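N-carbamoylsarcosine amidase related protein (Thermoplasma acidophilum, PDB 3EEF) probably hydrolyses N-carbamoylsarcosine or a related amide, as a zinc-binding member of the isochorismatase-like hydrolases. Local coordinates at residues A[73-76]-A[77-81]; A[103-107]-A[108-112]. One frame throughout, in Å; residues are numbered along the deposited sequence.

Contact 1: residues A[73-76]-A[77-81]; sequences SEVI and DEIRP
Ile76 and Ile79 mesh through their inner methylenes: CG1 of Ile76 lies 3.6 Å from CG1 of Ile79, the two side chains meeting at a slant. In Ile76 that methylene is wedged between the backbone N and the carbonyl carbon (chi1 68°), and Ile79 adopts the same choice, which brings the two branches together. The side chain of Glu78 crosses that of Ile76 at about a right angle, bringing its OE1 to 3.6 Å from Ile76 CB; a bend at chi2 (84°) folds it back there, and His16 holds OE1 by a hydrogen bond. CG1 of Val75 points at the ring of Pro81 and meets its CD at 3.9 Å. The same methyl rests 3.6 Å from the carbonyl O of Ile79. In the backbone, Ile79 N donates to Ile76 O at 3.2 Å. Arg80 NH1 forms a 3.0 Å salt bridge with Asp77 OD1. An alanine in place of Ile76 would probably open a gap where its CG1 and CD1 pack against Ile79 CG1, and cost the side chain's packing on Val28 of helix 22-40. This is a short 3-10 turn in the connection leading to strand 86-90, packed on helix 22-40 and strand 45-50 of the isochorismatase-like alpha/beta fold.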
# COMPACT_ATOMS: atom_id res chain seq x y z
N SER A 73 7.21 -12.99 21.35
CA SER A 73 6.31 -12.16 20.54
C SER A 73 4.93 -11.98 21.18
O SER A 73 4.08 -11.30 20.63
CB SER A 73 6.18 -12.73 19.11
OG SER A 73 5.59 -14.02 19.05
N GLU A 74 4.74 -12.53 22.37
CA GLU A 74 3.46 -12.44 23.04
C GLU A 74 3.40 -11.17 23.89
O GLU A 74 4.40 -10.72 24.47
CB GLU A 74 3.18 -13.70 23.88
N VAL A 75 2.20 -10.59 23.96
CA VAL A 75 1.94 -9.38 24.75
C VAL A 75 2.16 -9.71 26.22
O VAL A 75 1.74 -10.77 26.69
CB VAL A 75 0.47 -8.87 24.55
CG1 VAL A 75 0.07 -7.83 25.62
CG2 VAL A 75 0.25 -8.32 23.12
N ILE A 76 2.78 -8.79 26.95
CA ILE A 76 3.06 -9.03 28.37
C ILE A 76 1.74 -9.18 29.13
O ILE A 76 0.75 -8.52 28.80
CB ILE A 76 3.96 -7.93 28.99
CG1 ILE A 76 3.23 -6.58 29.08
CG2 ILE A 76 5.27 -7.84 28.22
CD1 ILE A 76 4.10 -5.47 29.69
N ASP A 77 1.74 -10.05 30.14
CA ASP A 77 0.52 -10.40 30.92
C ASP A 77 -0.05 -9.22 31.65
O ASP A 77 -1.26 -9.10 31.78
CB ASP A 77 0.80 -11.53 31.92
CG ASP A 77 1.03 -12.86 31.23
OD1 ASP A 77 0.40 -13.10 30.17
OD2 ASP A 77 1.84 -13.66 31.74
N GLU A 78 0.83 -8.33 32.10
CA GLU A 78 0.41 -7.11 32.79
C GLU A 78 -0.71 -6.36 32.07
O GLU A 78 -1.61 -5.82 32.71
CB GLU A 78 1.61 -6.17 33.00
CG GLU A 78 2.64 -6.67 34.03
CD GLU A 78 3.66 -7.63 33.47
OE1 GLU A 78 3.33 -8.38 32.52
OE2 GLU A 78 4.79 -7.66 33.97
N ILE A 79 -0.64 -6.32 30.73
CA ILE A 79 -1.65 -5.62 29.89
C ILE A 79 -2.24 -6.59 28.86
O ILE A 79 -2.45 -6.25 27.72
CB ILE A 79 -1.06 -4.36 29.21
CG1 ILE A 79 0.20 -4.69 28.39
CG2 ILE A 79 -0.73 -3.30 30.27
CD1 ILE A 79 0.71 -3.53 27.58
N ARG A 80 -2.48 -7.81 29.30
CA ARG A 80 -3.11 -8.82 28.50
C ARG A 80 -4.28 -8.22 27.75
O ARG A 80 -5.05 -7.43 28.31
CB ARG A 80 -3.60 -9.94 29.41
CG ARG A 80 -3.61 -11.31 28.78
CD ARG A 80 -4.40 -12.33 29.62
NE ARG A 80 -4.27 -12.14 31.08
CZ ARG A 80 -3.29 -12.64 31.85
NH1 ARG A 80 -2.31 -13.38 31.33
NH2 ARG A 80 -3.30 -12.39 33.16
N PRO A 81 -4.42 -8.57 26.48
CA PRO A 81 -5.54 -8.01 25.77
C PRO A 81 -6.85 -8.66 26.21
O PRO A 81 -6.85 -9.84 26.55
CB PRO A 81 -5.23 -8.33 24.30
CG PRO A 81 -3.79 -8.75 24.29
CD PRO A 81 -3.55 -9.36 25.60

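Contact 2: residues A[103-107]-A[108-112]; sequences MILRA and NGIDT
The carbonyl oxygen of Ile104 is gripped twice by Asn108. ND2 donates to Ile104 O at 2.7 Å in a nearly straight bond (168° at the hydrogen), tilted only modestly from the carbonyl plane, while the acceptor lies almost in the plane of the side-chain amide. The backbone N of Asn108 gives the second bond to Ile104 O, at 3.1 Å and more bent. With CG beside its own backbone N (chi1 -65°), the Asn108 side chain folds back along the last turn, side by side with Ile104, whose CG2 methyl sits 3.8 Å from ND2. Tyr86 of strand 86-90 packs against both residues. Beyond Asn108 the chain reverses: Gly109 N bonds to Arg106 O at 3.0 Å, and the residue's positive phi (62°) turns the chain so that Ile110 N reaches back to Leu105 O at 2.9 Å. The CB of Ile110 faces the helix, 4.1 Å from Leu105 CB, and its CG1 lies against Leu105 O; Ala4 of strand 3-8 touches both side chains. Arg106 points away from this wrap, pairing with Asp102 of its own chain and Asp102 of the third subunit. The paired bonds from Gly109 and Ile110 define a Schellman motif, with Gly109 as the C-prime residue, ending helix 101-107 just ahead of strand 112-116.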
# COMPACT_ATOMS: atom_id res chain seq x y z
N MSE A 103 -7.40 -0.48 8.12
CA MSE A 103 -8.78 -0.92 7.96
C MSE A 103 -9.58 -0.73 9.24
O MSE A 103 -10.70 -0.20 9.22
CB MSE A 103 -8.81 -2.39 7.57
CG MSE A 103 -8.25 -2.69 6.21
SE MSE A 103 -8.61 -4.54 5.60
CE MSE A 103 -10.62 -4.41 5.52
N ILE A 104 -8.99 -1.12 10.35
CA ILE A 104 -9.67 -1.10 11.64
C ILE A 104 -9.96 0.34 12.04
O ILE A 104 -11.06 0.64 12.55
CB ILE A 104 -8.81 -1.70 12.73
CG1 ILE A 104 -8.63 -3.18 12.49
CG2 ILE A 104 -9.44 -1.48 14.14
CD1 ILE A 104 -7.39 -3.75 13.23
N LEU A 105 -8.95 1.21 11.83
CA LEU A 105 -9.10 2.63 12.12
C LEU A 105 -10.19 3.26 11.24
O LEU A 105 -10.98 4.07 11.68
CB LEU A 105 -7.77 3.35 11.89
CG LEU A 105 -6.55 2.90 12.71
CD1 LEU A 105 -5.29 3.76 12.36
CD2 LEU A 105 -6.90 2.97 14.17
N ARG A 106 -10.20 2.92 9.96
CA ARG A 106 -11.21 3.49 9.10
C ARG A 106 -12.59 2.94 9.44
O ARG A 106 -13.55 3.69 9.43
CB ARG A 106 -10.92 3.24 7.64
CG ARG A 106 -9.74 4.04 7.14
CD ARG A 106 -9.96 4.45 5.73
NE ARG A 106 -8.80 4.18 4.91
CZ ARG A 106 -8.69 4.56 3.65
NH1 ARG A 106 -9.68 5.23 3.07
NH2 ARG A 106 -7.60 4.28 2.98
N ALA A 107 -12.68 1.64 9.76
CA ALA A 107 -13.99 1.04 10.05
C ALA A 107 -14.62 1.64 11.31
O ALA A 107 -15.83 1.61 11.47
CB ALA A 107 -13.89 -0.47 10.20
N ASN A 108 -13.80 2.14 12.22
CA ASN A 108 -14.32 2.73 13.45
C ASN A 108 -14.28 4.28 13.36
O ASN A 108 -14.32 4.96 14.35
CB ASN A 108 -13.57 2.19 14.69
CG ASN A 108 -13.77 0.65 14.93
OD1 ASN A 108 -14.56 0.23 15.79
ND2 ASN A 108 -13.03 -0.18 14.21
N GLY A 109 -14.23 4.82 12.14
CA GLY A 109 -14.31 6.27 11.89
C GLY A 109 -13.21 7.13 12.51
O GLY A 109 -13.41 8.35 12.68
N ILE A 110 -12.05 6.53 12.79
CA ILE A 110 -10.99 7.16 13.59
C ILE A 110 -10.29 8.31 12.88
O ILE A 110 -10.06 8.24 11.68
CB ILE A 110 -9.92 6.15 14.00
CG1 ILE A 110 -10.52 5.07 14.89
CG2 ILE A 110 -8.77 6.84 14.73
CD1 ILE A 110 -11.33 5.59 16.07
N ASP A 111 -9.97 9.38 13.62
CA ASP A 111 -9.22 10.49 13.03
C ASP A 111 -7.94 10.86 13.81
O ASP A 111 -7.17 11.71 13.37
CB ASP A 111 -10.14 11.72 12.90
CG ASP A 111 -10.60 12.24 14.25
OD1 ASP A 111 -10.12 11.73 15.28
OD2 ASP A 111 -11.46 13.14 14.28
N THR A 112 -7.70 10.21 14.94
CA THR A 112 -6.55 10.48 15.77
C THR A 112 -6.03 9.16 16.31
O THR A 112 -6.83 8.34 16.80
CB THR A 112 -6.93 11.37 16.95
OG1 THR A 112 -7.53 12.56 16.45
CG2 THR A 112 -5.68 11.76 17.81

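In the fold
Contact 1 comes first along the chain and closes before contact 2 opens; their centres are 23 Å apart and their nearest atoms about 12 Å, so they do not touch. Each shapes a connection into the same parallel sheet: 73-81 leads to strand 86-90, an outermost strand within the chain, and 103-112 leads to strand 112-116, further inside. Strand 86-90 thus lies between them in sequence, and helix 101-107 packs on it. Contact 1 is the nearer to the metal site of its own chain, with the Val75 side chain about 14 Å from the zinc ion, whereas contact 2 lies at the subunit interfaces, touching two other copies of the protein.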